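Local coordinates for protein TssK C (Escherichia coli, PDB 5M2Y) that forms part of the type VI secretion baseplate, this being the C-terminal domain of a protein that resembles phage receptor-binding proteins and binds the membrane complex, at residues Ser33-Met38 against Leu86-Phe91; Arg73-Val78 against Tyr90-Leu95. All blocks are in the same frame, centred on the assembly; numbering follows the deposited sequence.

Interaction 1: Ser33-Met38 against Leu86-Phe91; sequences SVRSSM and LENQYF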
# COMPACT_ATOMS: atom_id res chain seq x y z
N SER A 33 -6.26 -0.50 -2.44
CA SER A 33 -7.71 -0.73 -2.53
C SER A 33 -8.01 -1.64 -1.35
O SER A 33 -7.34 -2.65 -1.17
CB SER A 33 -8.08 -1.39 -3.86
OG SER A 33 -9.40 -1.90 -3.84
N VAL A 34 -8.92 -1.21 -0.47
CA VAL A 34 -9.20 -1.90 0.79
C VAL A 34 -10.66 -2.28 0.96
O VAL A 34 -11.54 -1.46 0.76
CB VAL A 34 -8.73 -1.04 2.00
CG1 VAL A 34 -8.77 -1.81 3.31
CG2 VAL A 34 -7.34 -0.44 1.76
N ARG A 35 -10.89 -3.53 1.37
CA ARG A 35 -12.21 -4.01 1.72
C ARG A 35 -12.09 -4.57 3.11
O ARG A 35 -11.05 -5.11 3.50
CB ARG A 35 -12.79 -5.02 0.73
CG ARG A 35 -11.92 -6.22 0.44
CD ARG A 35 -12.45 -6.97 -0.77
NE ARG A 35 -12.23 -6.24 -2.02
CZ ARG A 35 -11.15 -6.38 -2.78
NH1 ARG A 35 -10.18 -7.21 -2.43
NH2 ARG A 35 -11.03 -5.68 -3.90
N SER A 36 -13.13 -4.35 3.89
CA SER A 36 -13.14 -4.78 5.27
C SER A 36 -14.55 -5.01 5.80
O SER A 36 -15.50 -4.54 5.20
CB SER A 36 -12.42 -3.74 6.12
OG SER A 36 -12.12 -4.36 7.34
N SER A 37 -14.66 -5.72 6.93
CA SER A 37 -15.93 -5.95 7.62
C SER A 37 -16.29 -4.67 8.41
O SER A 37 -17.42 -4.52 8.87
CB SER A 37 -15.83 -7.17 8.54
OG SER A 37 -14.72 -7.06 9.41
N MET A 38 -15.32 -3.75 8.55
CA MET A 38 -15.47 -2.45 9.21
C MET A 38 -16.33 -1.55 8.31
O MET A 38 -16.13 -1.56 7.10
CB MET A 38 -14.08 -1.82 9.38
CG MET A 38 -14.04 -0.53 10.15
SD MET A 38 -12.38 0.11 10.24
CE MET A 38 -12.53 1.16 11.52
N LEU A 86 -17.89 -1.49 -5.25
CA LEU A 86 -18.82 -0.59 -4.57
C LEU A 86 -18.44 -0.37 -3.10
O LEU A 86 -18.46 0.76 -2.65
CB LEU A 86 -20.22 -1.19 -4.66
CG LEU A 86 -21.37 -0.40 -4.06
CD1 LEU A 86 -21.72 0.82 -4.91
CD2 LEU A 86 -22.61 -1.26 -3.90
N GLU A 87 -18.06 -1.45 -2.40
CA GLU A 87 -17.74 -1.44 -0.98
C GLU A 87 -16.27 -1.14 -0.61
O GLU A 87 -15.95 -1.05 0.57
CB GLU A 87 -18.17 -2.76 -0.35
CG GLU A 87 -19.66 -2.78 -0.03
CD GLU A 87 -20.34 -4.15 0.01
OE1 GLU A 87 -19.71 -5.16 0.38
OE2 GLU A 87 -21.56 -4.16 -0.21
N ASN A 88 -15.40 -1.00 -1.61
CA ASN A 88 -13.99 -0.71 -1.36
C ASN A 88 -13.68 0.75 -1.10
O ASN A 88 -14.39 1.65 -1.56
CB ASN A 88 -13.11 -1.20 -2.47
CG ASN A 88 -12.88 -2.67 -2.39
OD1 ASN A 88 -13.74 -3.45 -1.95
ND2 ASN A 88 -11.74 -3.10 -2.83
N GLN A 89 -12.60 0.96 -0.37
CA GLN A 89 -12.08 2.28 -0.05
C GLN A 89 -10.71 2.37 -0.68
O GLN A 89 -9.96 1.40 -0.62
CB GLN A 89 -12.00 2.47 1.45
CG GLN A 89 -13.36 2.58 2.13
CD GLN A 89 -14.15 3.81 1.74
OE1 GLN A 89 -13.61 4.88 1.45
NE2 GLN A 89 -15.47 3.70 1.83
N TYR A 90 -10.41 3.51 -1.31
CA TYR A 90 -9.15 3.71 -2.00
C TYR A 90 -8.28 4.73 -1.30
O TYR A 90 -8.78 5.68 -0.71
CB TYR A 90 -9.38 4.06 -3.48
CG TYR A 90 -10.13 2.95 -4.21
CD1 TYR A 90 -11.51 2.89 -4.17
CD2 TYR A 90 -9.44 1.95 -4.87
CE1 TYR A 90 -12.20 1.84 -4.79
CE2 TYR A 90 -10.12 0.90 -5.49
CZ TYR A 90 -11.50 0.86 -5.45
OH TYR A 90 -12.18 -0.18 -6.06
N PHE A 91 -6.98 4.46 -1.30
CA PHE A 91 -6.01 5.32 -0.64
C PHE A 91 -4.76 5.48 -1.46
O PHE A 91 -4.27 4.52 -2.03
CB PHE A 91 -5.61 4.74 0.73
CG PHE A 91 -6.76 4.44 1.66
CD1 PHE A 91 -7.43 3.24 1.60
CD2 PHE A 91 -7.17 5.38 2.61
CE1 PHE A 91 -8.52 2.98 2.44
CE2 PHE A 91 -8.26 5.11 3.46
CZ PHE A 91 -8.93 3.92 3.37
O HOH W 1 -10.47 -2.09 -6.94
O HOH W 2 -15.33 -2.82 2.56
O HOH W 3 -16.97 -5.21 2.53
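N88 and S33 meet through side chains: ND2 of N88 donates to OG of S33 over 2.8 Å, and the hydroxyl oxygen lies in the amide plane. S33 suits the place because its small side chain, with OG anti to the backbone N (chi1 166°), also fits beside the Y90 ring, where OG lies 3.3 Å from CE2. A water joins OG of S33 to OH of Y90. The other end of the same amide takes a longer bond, NE of R35 reaching OD1 of N88 at 3.2 Å, tilted from the guanidinium plane. As modelled, asparagine is thus donor and acceptor at once, but its ND2 also lies 2.9 Å from NH2 of R35, two donors face to face, so the arginine bond is the doubtful one.

The backbone contributes two bonds between V34 and Q89, V34 N to Q89 O at 2.8 Å and Q89 N to V34 O at 2.9 Å. A further water links the backbone N of S36 to the carbonyl of E87.

On the face of V34 the contact is apolar. CG2 of V34 approaches CD1 of F91 to 3.7 Å, the two side chains crossing at about a right angle, and L43 and F47 of helix 40-50 also touch V34. The whole is an antiparallel strand pair inside a mixed helix-and-sheet domain, with V34 and F91 against helix 40-50 and polar side chains gathered around S33.

Interaction 2: Arg73-Val78 against Tyr90-Leu95; sequences RPVTHV and YFALDL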
# COMPACT_ATOMS: atom_id res chain seq x y z
N ARG A 73 -3.39 8.50 2.21
CA ARG A 73 -4.46 9.49 2.06
C ARG A 73 -5.69 8.89 1.40
O ARG A 73 -5.56 8.30 0.32
CB ARG A 73 -3.99 10.69 1.23
CG ARG A 73 -2.74 11.35 1.72
CD ARG A 73 -2.57 12.72 1.09
NE ARG A 73 -1.26 13.30 1.40
CZ ARG A 73 -1.02 14.05 2.46
NH1 ARG A 73 -1.98 14.33 3.32
NH2 ARG A 73 0.20 14.53 2.66
N PRO A 74 -6.89 9.08 1.99
CA PRO A 74 -8.09 8.57 1.33
C PRO A 74 -8.34 9.37 0.05
O PRO A 74 -8.10 10.58 0.03
CB PRO A 74 -9.19 8.77 2.37
CG PRO A 74 -8.73 9.89 3.19
CD PRO A 74 -7.23 9.76 3.26
N VAL A 75 -8.71 8.68 -1.01
CA VAL A 75 -8.97 9.31 -2.31
C VAL A 75 -10.39 8.97 -2.76
O VAL A 75 -10.95 7.94 -2.35
CB VAL A 75 -7.93 8.97 -3.40
CG1 VAL A 75 -6.54 9.50 -3.06
CG2 VAL A 75 -7.87 7.47 -3.64
N THR A 76 -10.97 9.84 -3.60
CA THR A 76 -12.30 9.61 -4.14
C THR A 76 -12.26 8.46 -5.16
O THR A 76 -13.18 7.64 -5.21
CB THR A 76 -12.87 10.89 -4.75
OG1 THR A 76 -11.97 11.37 -5.74
CG2 THR A 76 -13.11 11.98 -3.73
N HIS A 77 -11.16 8.38 -5.95
CA HIS A 77 -10.93 7.37 -6.97
C HIS A 77 -9.47 7.32 -7.39
O HIS A 77 -8.75 8.31 -7.24
CB HIS A 77 -11.81 7.61 -8.21
CG HIS A 77 -11.71 8.99 -8.79
ND1 HIS A 77 -11.40 9.20 -10.11
CD2 HIS A 77 -11.93 10.19 -8.21
CE1 HIS A 77 -11.43 10.51 -10.30
NE2 HIS A 77 -11.74 11.14 -9.17
N VAL A 78 -9.06 6.17 -7.93
CA VAL A 78 -7.73 5.93 -8.48
C VAL A 78 -7.79 6.51 -9.91
O VAL A 78 -8.75 6.25 -10.64
CB VAL A 78 -7.33 4.44 -8.41
CG1 VAL A 78 -6.02 4.16 -9.14
CG2 VAL A 78 -7.26 3.96 -6.97
N TYR A 90 -10.41 3.51 -1.31
CA TYR A 90 -9.15 3.71 -2.00
C TYR A 90 -8.28 4.73 -1.30
O TYR A 90 -8.78 5.68 -0.71
CB TYR A 90 -9.38 4.06 -3.48
CG TYR A 90 -10.13 2.95 -4.21
CD1 TYR A 90 -11.51 2.89 -4.17
CD2 TYR A 90 -9.44 1.95 -4.87
CE1 TYR A 90 -12.20 1.84 -4.79
CE2 TYR A 90 -10.12 0.90 -5.49
CZ TYR A 90 -11.50 0.86 -5.45
OH TYR A 90 -12.18 -0.18 -6.06
N PHE A 91 -6.98 4.46 -1.30
CA PHE A 91 -6.01 5.32 -0.64
C PHE A 91 -4.76 5.48 -1.46
O PHE A 91 -4.27 4.52 -2.03
CB PHE A 91 -5.61 4.74 0.73
CG PHE A 91 -6.76 4.44 1.66
CD1 PHE A 91 -7.43 3.24 1.60
CD2 PHE A 91 -7.17 5.38 2.61
CE1 PHE A 91 -8.52 2.98 2.44
CE2 PHE A 91 -8.26 5.11 3.46
CZ PHE A 91 -8.93 3.92 3.37
N ALA A 92 -4.23 6.69 -1.51
CA ALA A 92 -2.97 6.94 -2.19
C ALA A 92 -1.84 6.81 -1.20
O ALA A 92 -2.00 7.16 -0.03
CB ALA A 92 -2.96 8.34 -2.76
N LEU A 93 -0.70 6.32 -1.66
CA LEU A 93 0.50 6.30 -0.85
C LEU A 93 1.29 7.55 -1.22
O LEU A 93 1.78 7.67 -2.34
CB LEU A 93 1.34 5.04 -1.08
CG LEU A 93 0.70 3.69 -0.76
CD1 LEU A 93 1.73 2.59 -0.95
CD2 LEU A 93 0.13 3.65 0.66
N ASP A 94 1.33 8.51 -0.30
CA ASP A 94 2.07 9.75 -0.50
C ASP A 94 3.45 9.44 0.08
O ASP A 94 3.64 9.47 1.30
CB ASP A 94 1.38 10.94 0.21
CG ASP A 94 1.98 12.30 -0.13
OD1 ASP A 94 3.03 12.34 -0.79
OD2 ASP A 94 1.41 13.31 0.31
N LEU A 95 4.38 9.09 -0.80
CA LEU A 95 5.73 8.70 -0.42
C LEU A 95 6.74 9.83 -0.47
O LEU A 95 6.76 10.61 -1.42
CB LEU A 95 6.22 7.55 -1.30
CG LEU A 95 5.32 6.29 -1.40
CD1 LEU A 95 5.80 5.34 -2.50
CD2 LEU A 95 5.20 5.58 -0.05
O HOH W 4 -12.37 5.63 -1.70
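OD2 of D94 is gripped by two nitrogens of R73, NE and NH2, each at 2.9 Å from that one oxygen. The arginine approaches side-on, and OD2 lies in the guanidinium plane at its edge. NE uses the anti lone pair of OD2, whereas NH2 comes in on the same anti side but 26° out of the carboxylate plane; the two flat groups are turned 53° apart. An arginine chain extended from CG to NE gives R73 the length to reach D94, two residues beyond its own pairing partner, A92.

The backbones pair as antiparallel strands. R73 and A92 exchange two bonds, N of R73 to O of A92 at 3.0 Å and N of A92 to O of R73 at 2.8 Å. P74 has no N-H to give, yet it sits opposite F91 in a non-hydrogen-bonded pair, where none is called for. The next donor, V75 N, gives a hydrogen bond to O of Y90 from above the carbonyl plane, 39° out of it. A water then joins O of V75 to N of Y90.

Apolar contacts occur on both faces. The pyrrolidine of P74 lays CB 3.9 Å from CE2 of F91, while V75 spreads its two branches, CG1 to CB of A92 and CG2 to CB of Y90. V78, past the strand, brings CG2 to 3.6 Å from CD2 of Y90, the two side chains crossing at about a right angle. Because R73 is exposed, solvent would probably weaken its salt bridge, which adds to the backbone bonds and apolar contacts of the strand pair.

In the fold
Strand 89-95 is common to both contacts: interaction 1 joins it to strand 28-35 and interaction 2 to strand 70-75, an outermost strand of the antiparallel sheet within this chain. Their centres lie about 12 Å apart, and Y90 and F91 belong to both. The ring of Y90 has S33 and V78 as neighbours from the two flanking segments, and F91 likewise lies between V34 and P74, with F47 and P48 of helix 40-50 also touching it. The centre of interaction 2 lies about 9 Å from the centre of the chain, that of interaction 1 about 13 Å. Together they tie three adjacent strands into one sheet beside that helix.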